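Local coordinates for Lmo2812 protein (Listeria monocytogenes EGD-e, PDB 5ZQA), which is a penicillin-binding protein of the peptidase S11 family that probably acts as a serine-type D-Ala-D-Ala carboxypeptidase in cell-wall peptidoglycan metabolism, at residues F70-E74 with K184-H189; E80-E85 with D132-G136; F139-N144 with T156-A161. All coordinates share one frame; numbering follows the deposited sequence.

Contact 1 of 3, residues F70-E74 with K184-H189; sequences FLVLE and KLISTH. With MG (magnesium ion), chain C; MG (magnesium ion), chain B.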
loop_
_atom_site.group_PDB
_atom_site.type_symbol
_atom_site.label_atom_id
_atom_site.label_comp_id
_atom_site.label_asym_id
_atom_site.label_seq_id
_atom_site.Cartn_x
_atom_site.Cartn_y
_atom_site.Cartn_z
ATOM N N PHE A 70 0.302 3.487 -8.148
ATOM C CA PHE A 70 0.951 4.650 -8.755
ATOM C C PHE A 70 1.036 4.498 -10.266
ATOM O O PHE A 70 0.688 5.416 -11.012
ATOM C CB PHE A 70 2.357 4.868 -8.165
ATOM C CG PHE A 70 3.018 6.130 -8.643
ATOM C CD1 PHE A 70 2.762 7.336 -8.022
ATOM C CD2 PHE A 70 3.865 6.116 -9.743
ATOM C CE1 PHE A 70 3.363 8.507 -8.465
ATOM C CE2 PHE A 70 4.460 7.278 -10.186
ATOM C CZ PHE A 70 4.206 8.473 -9.544
ATOM N N LEU A 71 1.459 3.323 -10.714
ATOM C CA LEU A 71 1.626 3.085 -12.138
ATOM C C LEU A 71 0.291 2.997 -12.901
ATOM O O LEU A 71 0.210 3.429 -14.059
ATOM C CB LEU A 71 2.471 1.824 -12.352
ATOM C CG LEU A 71 3.937 2.082 -11.981
ATOM C CD1 LEU A 71 4.740 0.786 -11.982
ATOM C CD2 LEU A 71 4.585 3.101 -12.920
ATOM N N VAL A 72 -0.749 2.469 -12.263
ATOM C CA VAL A 72 -2.089 2.492 -12.839
ATOM C C VAL A 72 -2.571 3.921 -13.024
ATOM O O VAL A 72 -3.051 4.293 -14.101
ATOM C CB VAL A 72 -3.079 1.713 -11.955
ATOM C CG1 VAL A 72 -4.513 1.986 -12.367
ATOM C CG2 VAL A 72 -2.756 0.215 -12.024
ATOM N N LEU A 73 -2.400 4.731 -11.986
ATOM C CA LEU A 73 -2.868 6.116 -12.016
ATOM C C LEU A 73 -2.078 6.950 -13.038
ATOM O O LEU A 73 -2.663 7.786 -13.748
ATOM C CB LEU A 73 -2.778 6.722 -10.618
ATOM C CG LEU A 73 -3.768 6.077 -9.645
ATOM C CD1 LEU A 73 -3.455 6.469 -8.212
ATOM C CD2 LEU A 73 -5.199 6.450 -9.997
ATOM N N GLU A 74 -0.768 6.708 -13.139
ATOM C CA GLU A 74 0.044 7.339 -14.190
ATOM C C GLU A 74 -0.478 6.974 -15.585
ATOM O O GLU A 74 -0.639 7.835 -16.450
ATOM C CB GLU A 74 1.519 6.923 -14.076
ATOM C CG GLU A 74 2.239 7.471 -12.855
ATOM C CD GLU A 74 2.579 8.938 -13.009
ATOM O OE1 GLU A 74 3.455 9.258 -13.846
ATOM O OE2 GLU A 74 1.952 9.775 -12.323
ATOM N N LYS A 184 5.004 10.534 -2.562
ATOM C CA LYS A 184 4.948 10.791 -3.997
ATOM C C LYS A 184 3.603 10.363 -4.579
ATOM O O LYS A 184 3.040 11.042 -5.436
ATOM C CB LYS A 184 6.089 10.065 -4.717
ATOM C CG LYS A 184 6.227 10.430 -6.180
ATOM C CD LYS A 184 6.841 11.803 -6.371
ATOM C CE LYS A 184 8.278 11.854 -5.870
ATOM N NZ LYS A 184 8.919 13.132 -6.281
ATOM N N LEU A 185 3.094 9.226 -4.114
ATOM C CA LEU A 185 1.794 8.751 -4.575
ATOM C C LEU A 185 0.692 9.752 -4.217
ATOM O O LEU A 185 -0.130 10.122 -5.064
ATOM C CB LEU A 185 1.489 7.369 -3.979
ATOM C CG LEU A 185 0.082 6.813 -4.197
ATOM C CD1 LEU A 185 -0.218 6.612 -5.668
ATOM C CD2 LEU A 185 -0.087 5.495 -3.431
ATOM N N ILE A 186 0.691 10.214 -2.972
ATOM C CA ILE A 186 -0.335 11.136 -2.508
ATOM C C ILE A 186 -0.207 12.529 -3.157
ATOM O O ILE A 186 -1.215 13.131 -3.535
ATOM C CB ILE A 186 -0.294 11.239 -0.969
ATOM C CG1 ILE A 186 -0.740 9.910 -0.346
ATOM C CG2 ILE A 186 -1.173 12.387 -0.459
ATOM C CD1 ILE A 186 -0.484 9.833 1.156
ATOM N N SER A 187 1.012 13.038 -3.320
ATOM C CA SER A 187 1.186 14.371 -3.912
ATOM C C SER A 187 0.870 14.370 -5.415
ATOM O O SER A 187 0.296 15.327 -5.946
ATOM C CB SER A 187 2.606 14.884 -3.654
ATOM O OG SER A 187 3.573 14.118 -4.346
ATOM N N THR A 188 1.232 13.291 -6.098
ATOM C CA THR A 188 1.030 13.191 -7.541
ATOM C C THR A 188 -0.404 12.802 -7.890
ATOM O O THR A 188 -0.963 13.261 -8.904
ATOM C CB THR A 188 1.996 12.165 -8.154
ATOM O OG1 THR A 188 3.342 12.493 -7.773
ATOM C CG2 THR A 188 1.891 12.164 -9.662
ATOM N N HIS A 189 -0.997 11.959 -7.049
ATOM C CA HIS A 189 -2.354 11.468 -7.260
ATOM C C HIS A 189 -3.166 11.563 -5.980
ATOM O O HIS A 189 -3.501 10.543 -5.384
ATOM C CB HIS A 189 -2.336 10.016 -7.770
ATOM C CG HIS A 189 -1.606 9.856 -9.061
ATOM N ND1 HIS A 189 -2.158 10.214 -10.270
ATOM C CD2 HIS A 189 -0.344 9.440 -9.326
ATOM C CE1 HIS A 189 -1.279 9.999 -11.232
ATOM N NE2 HIS A 189 -0.167 9.536 -10.687
HETATM MG MG MG C . -4.172 10.589 -10.625
HETATM MG MG MG B . 3.752 11.185 -14.732
HETATM O O HOH W 1 -4.762 9.416 -12.189
HETATM O O HOH W 2 3.042 11.981 -12.908
HETATM O O HOH W 3 1.748 11.202 -15.482
HETATM O O HOH W 4 5.703 10.939 -14.065
HETATM O O HOH W 5 4.323 10.425 -16.448
#
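His189, the first residue beyond helix 175-188, turns back against helix 65-77 and meets Phe70, Leu73 and Glu74 with different parts of its side chain. At the root, His189 CB lies 3.7 Å from Leu73 CD1. A chi1 of -60° sets CG beside the backbone N and lays the imidazole over the leucine: Leu73 CB is 3.5 Å from the centroid of the His189 ring and almost on the ring normal, a CH-pi contact over one face. Along the rim the ring then serves three partners. CD2 comes 3.9 Å from Phe70 CE1, and the two nearly perpendicular rings form an offset edge-to-face pair, the imidazole edge toward the phenyl face. ND1 binds a magnesium ion at 2.1 Å, shared with Glu191 and a water that also donates to Leu73 O. With ND1 taken by metal, NE2 carries the proton and donates to Glu74 OE2 at 2.7 Å, bent to 148°, on the anti lone pair, with OE2 slightly out of the ring plane. The other carboxylate oxygen, Glu74 OE1, binds a second magnesium ion at 2.1 Å, with four waters as its other modelled ligands. The hydrogen bond thus joins two metal sites, and both cations would probably polarise it. Nearer the start of the segments, Leu185 CD1 packs 3.9 Å from Phe70 CD1. Segments 70-74 and 184-188 of helices 65-77 and 175-188 run roughly parallel, their axes 23° apart. Around this pair, Phe70 also touches Gln146 of helix 139-150, while Leu73 rests on Tyr115 of helix 111-120.

Contact 2 of 3, residues E80-E85 with D132-G136; sequences ELSWDE and DRLDG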
loop_
_atom_site.group_PDB
_atom_site.type_symbol
_atom_site.label_atom_id
_atom_site.label_comp_id
_atom_site.label_asym_id
_atom_site.label_seq_id
_atom_site.Cartn_x
_atom_site.Cartn_y
_atom_site.Cartn_z
ATOM N N GLU A 80 -3.014 6.018 -21.427
ATOM C CA GLU A 80 -2.489 4.701 -21.769
ATOM C C GLU A 80 -3.343 3.572 -21.193
ATOM O O GLU A 80 -3.041 2.398 -21.398
ATOM C CB GLU A 80 -1.049 4.545 -21.258
ATOM C CG GLU A 80 -0.043 5.465 -21.929
ATOM C CD GLU A 80 1.261 5.607 -21.152
ATOM O OE1 GLU A 80 1.354 5.111 -20.004
ATOM O OE2 GLU A 80 2.199 6.233 -21.695
ATOM N N LEU A 81 -4.386 3.940 -20.454
ATOM C CA LEU A 81 -5.235 2.986 -19.745
ATOM C C LEU A 81 -6.573 3.651 -19.472
ATOM O O LEU A 81 -6.613 4.829 -19.120
ATOM C CB LEU A 81 -4.574 2.539 -18.436
ATOM C CG LEU A 81 -5.284 1.492 -17.568
ATOM C CD1 LEU A 81 -5.214 0.113 -18.196
ATOM C CD2 LEU A 81 -4.690 1.468 -16.161
ATOM N N SER A 82 -7.666 2.912 -19.653
ATOM C CA SER A 82 -8.992 3.432 -19.352
ATOM C C SER A 82 -9.615 2.692 -18.178
ATOM O O SER A 82 -9.438 1.485 -18.034
ATOM C CB SER A 82 -9.899 3.323 -20.579
ATOM O OG SER A 82 -9.428 4.170 -21.613
ATOM N N TRP A 83 -10.341 3.424 -17.336
ATOM C CA TRP A 83 -10.971 2.831 -16.170
ATOM C C TRP A 83 -12.017 1.766 -16.531
ATOM O O TRP A 83 -12.324 0.900 -15.707
ATOM C CB TRP A 83 -11.627 3.915 -15.314
ATOM C CG TRP A 83 -10.675 4.790 -14.546
ATOM C CD1 TRP A 83 -10.520 6.139 -14.677
ATOM C CD2 TRP A 83 -9.768 4.382 -13.519
ATOM N NE1 TRP A 83 -9.575 6.600 -13.790
ATOM C CE2 TRP A 83 -9.095 5.537 -13.069
ATOM C CE3 TRP A 83 -9.458 3.155 -12.931
ATOM C CZ2 TRP A 83 -8.129 5.501 -12.070
ATOM C CZ3 TRP A 83 -8.498 3.122 -11.933
ATOM C CH2 TRP A 83 -7.848 4.289 -11.508
ATOM N N ASP A 84 -12.559 1.823 -17.748
ATOM C CA ASP A 84 -13.619 0.886 -18.120
ATOM C C ASP A 84 -13.129 -0.328 -18.908
ATOM O O ASP A 84 -13.944 -1.143 -19.343
ATOM C CB ASP A 84 -14.706 1.604 -18.930
ATOM C CG ASP A 84 -14.224 2.029 -20.302
ATOM O OD1 ASP A 84 -13.010 2.271 -20.462
ATOM O OD2 ASP A 84 -15.071 2.126 -21.221
ATOM N N GLU A 85 -11.822 -0.460 -19.114
ATOM C CA GLU A 85 -11.309 -1.688 -19.719
ATOM C C GLU A 85 -11.669 -2.862 -18.827
ATOM O O GLU A 85 -11.610 -2.747 -17.603
ATOM C CB GLU A 85 -9.799 -1.632 -19.914
ATOM C CG GLU A 85 -9.332 -0.562 -20.872
ATOM C CD GLU A 85 -7.847 -0.650 -21.124
ATOM O OE1 GLU A 85 -7.336 -1.786 -21.233
ATOM O OE2 GLU A 85 -7.199 0.410 -21.202
ATOM N N ASP A 132 -0.030 -7.029 -15.428
ATOM C CA ASP A 132 0.021 -7.728 -16.715
ATOM C C ASP A 132 -0.475 -6.844 -17.858
ATOM O O ASP A 132 0.138 -6.776 -18.925
ATOM C CB ASP A 132 -0.820 -9.007 -16.666
ATOM C CG ASP A 132 -0.123 -10.150 -15.968
ATOM O OD1 ASP A 132 0.965 -9.949 -15.388
ATOM O OD2 ASP A 132 -0.685 -11.266 -15.998
ATOM N N ARG A 133 -1.588 -6.158 -17.632
ATOM C CA ARG A 133 -2.148 -5.260 -18.636
ATOM C C ARG A 133 -1.161 -4.142 -18.965
ATOM O O ARG A 133 -0.986 -3.764 -20.123
ATOM C CB ARG A 133 -3.482 -4.683 -18.148
ATOM C CG ARG A 133 -3.960 -3.422 -18.878
ATOM C CD ARG A 133 -4.253 -3.641 -20.372
ATOM N NE ARG A 133 -4.707 -2.377 -20.945
ATOM C CZ ARG A 133 -3.898 -1.383 -21.296
ATOM N NH1 ARG A 133 -2.584 -1.534 -21.186
ATOM N NH2 ARG A 133 -4.406 -0.250 -21.778
ATOM N N LEU A 134 -0.491 -3.624 -17.945
ATOM C CA LEU A 134 0.420 -2.505 -18.171
ATOM C C LEU A 134 1.725 -2.890 -18.859
ATOM O O LEU A 134 2.180 -2.171 -19.747
ATOM C CB LEU A 134 0.723 -1.799 -16.850
ATOM C CG LEU A 134 -0.445 -0.977 -16.306
ATOM C CD1 LEU A 134 -0.105 -0.460 -14.929
ATOM C CD2 LEU A 134 -0.788 0.164 -17.256
ATOM N N ASP A 135 2.349 -3.992 -18.453
ATOM C CA ASP A 135 3.679 -4.309 -18.986
ATOM C C ASP A 135 3.984 -5.791 -19.120
ATOM O O ASP A 135 5.150 -6.171 -19.281
ATOM C CB ASP A 135 4.761 -3.659 -18.124
ATOM C CG ASP A 135 4.775 -2.146 -18.248
ATOM O OD1 ASP A 135 5.284 -1.634 -19.273
ATOM O OD2 ASP A 135 4.284 -1.465 -17.318
ATOM N N GLY A 136 2.948 -6.624 -19.089
ATOM C CA GLY A 136 3.127 -8.064 -19.179
ATOM C C GLY A 136 4.056 -8.602 -18.106
ATOM O O GLY A 136 4.019 -8.165 -16.946
HETATM O O HOH W 6 -0.822 0.760 -21.935
#
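Glu85 OE2 accepts two hydrogen bonds, one from each segment: Arg133 NH2 donates to it at 2.9 Å on the syn lone pair, and Ser82 N at 3.0 Å from the anti side. The second of these spans the type I turn Ser82-Glu85 and ties the carboxylate to its own loop, which helps hold it in the orientation that the arginine meets. The sister oxygen, Glu85 OE1, takes the shorter bond, 2.7 Å from Arg133 NE, nearly straight at 171° and lying in the guanidinium plane. The result is a side-on, bidentate salt bridge through NE and NH2, with the carboxylate and guanidinium planes 26° apart. Arg133 is brought to this position by a bend at chi2 (63°), beyond which its chain runs straight on to NE. NH2 also donates to the backbone Glu80 O at 3.0 Å, from a tilted approach, and therefore serves both ends of the loop. A water donates to Glu80 O and accepts from Arg133 NH1 at 3.0 Å, so the second terminal nitrogen reaches the same carbonyl indirectly. Leu81 CD1 covers one face of the guanidinium, 3.7 Å from Arg133 CZ and offset toward the rim, whereas the polar partners sit round its edge. The other methyl of the leucine, Leu81 CD2, approaches Leu134 CD2 at 4.3 Å, a looser apolar touch. The arrangement fixes the loop between helix 65-77 and strand 86-88 onto the C-terminal part of helix 124-135. Leu81 and Leu134 both rest on Ala75 of helix 65-77; Leu134 extends to Phe139 of helix 139-150, and Trp83 lies against Arg112 and Tyr115 of helix 111-120.

Contact 3 of 3, residues F139-N144 with T156-A161; sequences FPKEMN and TTFVSA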
loop_
_atom_site.group_PDB
_atom_site.type_symbol
_atom_site.label_atom_id
_atom_site.label_comp_id
_atom_site.label_asym_id
_atom_site.label_seq_id
_atom_site.Cartn_x
_atom_site.Cartn_y
_atom_site.Cartn_z
ATOM N N PHE A 139 6.451 -6.196 -15.722
ATOM C CA PHE A 139 5.963 -5.177 -14.792
ATOM C C PHE A 139 6.871 -4.934 -13.572
ATOM O O PHE A 139 7.057 -3.779 -13.189
ATOM C CB PHE A 139 4.551 -5.504 -14.315
ATOM C CG PHE A 139 3.882 -4.354 -13.609
ATOM C CD1 PHE A 139 3.512 -3.212 -14.305
ATOM C CD2 PHE A 139 3.640 -4.414 -12.245
ATOM C CE1 PHE A 139 2.900 -2.144 -13.657
ATOM C CE2 PHE A 139 3.019 -3.350 -11.590
ATOM C CZ PHE A 139 2.652 -2.219 -12.293
ATOM N N PRO A 140 7.451 -5.989 -12.962
ATOM C CA PRO A 140 8.351 -5.696 -11.833
ATOM C C PRO A 140 9.509 -4.775 -12.213
ATOM O O PRO A 140 9.909 -3.928 -11.413
ATOM C CB PRO A 140 8.863 -7.078 -11.431
ATOM C CG PRO A 140 7.735 -7.993 -11.803
ATOM C CD PRO A 140 7.193 -7.437 -13.086
ATOM N N LYS A 141 10.030 -4.920 -13.425
ATOM C CA LYS A 141 11.090 -4.025 -13.890
ATOM C C LYS A 141 10.586 -2.584 -13.949
ATOM O O LYS A 141 11.300 -1.652 -13.583
ATOM C CB LYS A 141 11.611 -4.476 -15.260
ATOM C CG LYS A 141 12.725 -3.607 -15.846
ATOM C CD LYS A 141 13.721 -4.455 -16.640
ATOM C CE LYS A 141 13.002 -5.422 -17.574
ATOM N NZ LYS A 141 13.928 -6.303 -18.343
ATOM N N GLU A 142 9.343 -2.395 -14.377
ATOM C CA GLU A 142 8.771 -1.054 -14.414
ATOM C C GLU A 142 8.529 -0.503 -13.011
ATOM O O GLU A 142 8.715 0.689 -12.780
ATOM C CB GLU A 142 7.476 -1.049 -15.219
ATOM C CG GLU A 142 7.696 -1.268 -16.712
ATOM C CD GLU A 142 8.539 -0.169 -17.351
ATOM O OE1 GLU A 142 8.582 0.956 -16.802
ATOM O OE2 GLU A 142 9.160 -0.430 -18.404
ATOM N N MET A 143 8.145 -1.367 -12.076
ATOM C CA MET A 143 8.005 -0.943 -10.683
ATOM C C MET A 143 9.335 -0.428 -10.145
ATOM O O MET A 143 9.393 0.611 -9.497
ATOM C CB MET A 143 7.506 -2.100 -9.802
ATOM C CG MET A 143 6.125 -2.619 -10.149
ATOM S SD MET A 143 5.678 -4.074 -9.168
ATOM C CE MET A 143 5.127 -3.314 -7.633
ATOM N N ASN A 144 10.411 -1.167 -10.411
ATOM C CA ASN A 144 11.723 -0.758 -9.915
ATOM C C ASN A 144 12.267 0.458 -10.674
ATOM O O ASN A 144 12.946 1.314 -10.088
ATOM C CB ASN A 144 12.672 -1.945 -9.988
ATOM C CG ASN A 144 12.334 -2.987 -8.959
ATOM O OD1 ASN A 144 12.137 -2.655 -7.798
ATOM N ND2 ASN A 144 12.226 -4.245 -9.377
ATOM N N THR A 156 15.372 -0.680 -1.772
ATOM C CA THR A 156 14.050 -1.137 -2.217
ATOM C C THR A 156 14.126 -1.995 -3.476
ATOM O O THR A 156 14.783 -1.616 -4.436
ATOM C CB THR A 156 13.117 0.053 -2.500
ATOM O OG1 THR A 156 12.852 0.734 -1.269
ATOM C CG2 THR A 156 11.776 -0.413 -3.112
ATOM N N THR A 157 13.470 -3.155 -3.453
ATOM C CA THR A 157 13.242 -3.946 -4.664
ATOM C C THR A 157 11.847 -4.559 -4.644
ATOM O O THR A 157 11.443 -5.195 -3.666
ATOM C CB THR A 157 14.279 -5.081 -4.853
ATOM O OG1 THR A 157 14.415 -5.811 -3.636
ATOM C CG2 THR A 157 15.639 -4.537 -5.252
ATOM N N PHE A 158 11.116 -4.334 -5.729
ATOM C CA PHE A 158 9.816 -4.957 -5.961
ATOM C C PHE A 158 9.994 -6.211 -6.801
ATOM O O PHE A 158 10.857 -6.255 -7.679
ATOM C CB PHE A 158 8.868 -3.980 -6.665
ATOM C CG PHE A 158 8.602 -2.726 -5.883
ATOM C CD1 PHE A 158 7.738 -2.745 -4.800
ATOM C CD2 PHE A 158 9.205 -1.526 -6.239
ATOM C CE1 PHE A 158 7.483 -1.601 -4.069
ATOM C CE2 PHE A 158 8.955 -0.369 -5.505
ATOM C CZ PHE A 158 8.092 -0.412 -4.416
ATOM N N VAL A 159 9.166 -7.221 -6.547
ATOM C CA VAL A 159 9.298 -8.492 -7.266
ATOM C C VAL A 159 8.035 -8.868 -8.038
ATOM O O VAL A 159 8.068 -9.763 -8.886
ATOM C CB VAL A 159 9.671 -9.659 -6.298
ATOM C CG1 VAL A 159 10.995 -9.375 -5.578
ATOM C CG2 VAL A 159 8.570 -9.929 -5.276
ATOM N N SER A 160 6.924 -8.199 -7.736
ATOM C CA SER A 160 5.633 -8.545 -8.321
ATOM C C SER A 160 4.642 -7.413 -8.103
ATOM O O SER A 160 4.811 -6.616 -7.186
ATOM C CB SER A 160 5.090 -9.835 -7.704
ATOM O OG SER A 160 4.726 -9.625 -6.344
ATOM N N ALA A 161 3.613 -7.336 -8.944
ATOM C CA ALA A 161 2.593 -6.302 -8.810
ATOM C C ALA A 161 1.850 -6.378 -7.472
ATOM O O ALA A 161 1.433 -5.355 -6.919
ATOM C CB ALA A 161 1.600 -6.396 -9.961
HETATM O O HOH W 7 13.871 -0.632 -6.798
#
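Asn144 bridges helix 139-150 to the loop that follows it by bonding both backbone polar groups of Phe158, a two-point side-chain-to-backbone hydrogen-bond pair in the helical part of the penicillin-binding, serine-transpeptidase-like fold of the peptidase S11 family. Phe158 N donates to Asn144 OD1 at 2.9 Å and 176°, in the carbonyl plane and on a lone pair. In return, Asn144 ND2 donates to Phe158 O at 3.0 Å and 160°, with the acceptor close to the amide plane. Reciprocal bonds of this kind fix which end of the amide is oxygen and restrain its rotation about CB-CG. OD1 accepts once more, from a water at 2.8 Å that also donates to Thr156 O at 2.7 Å, so one oxygen fastens two points of the loop.

Two of the loop hydroxyls have their partners away from the helix: Thr156 OG1 in Asp177 and Ser173, Ser160 OG in Leu164 O and Gly163 N. The carbonyl of Ala161 accepts from Thr68 OG1 on helix 65-77. Beside these bonds the helix offers apolar atoms. Pro140 CG presses on Val159 O at 3.4 Å, and Met143 SD lies 3.3 Å from Ser160 O. A bend at chi3 (81°) swings the methionine methyl toward the phenyl ring, giving an oblique Met-aromatic contact with Phe158. Ala161, whose side chain is about 7 Å from that of Lys65, the predicted proton acceptor, places this loop near the probable active site. Ala161 CB sits 3.6 Å from CD2 of Phe139, the first residue of helix 139-150, oblique to that ring.

Overall arrangement
The three contacts lie about 15 to 17 Å apart, centre to centre, within the helical part of the chain. Contacts 2 and 3 follow each other along the sequence, and both are nested in the long loop that contact 1 closes. Helix 65-77, which starts at the predicted catalytic Lys65, runs between them: Val72 packs on Leu81 and Leu134 of contact 2, while Leu71 CD1 is 3.7 Å from Phe139 CZ of contact 3. Consecutive helices 124-135 and 139-150 join contacts 2 and 3 through Leu134 and Phe139. One helix thus links the magnesium sites, a surface salt bridge and a loop near the probable active site.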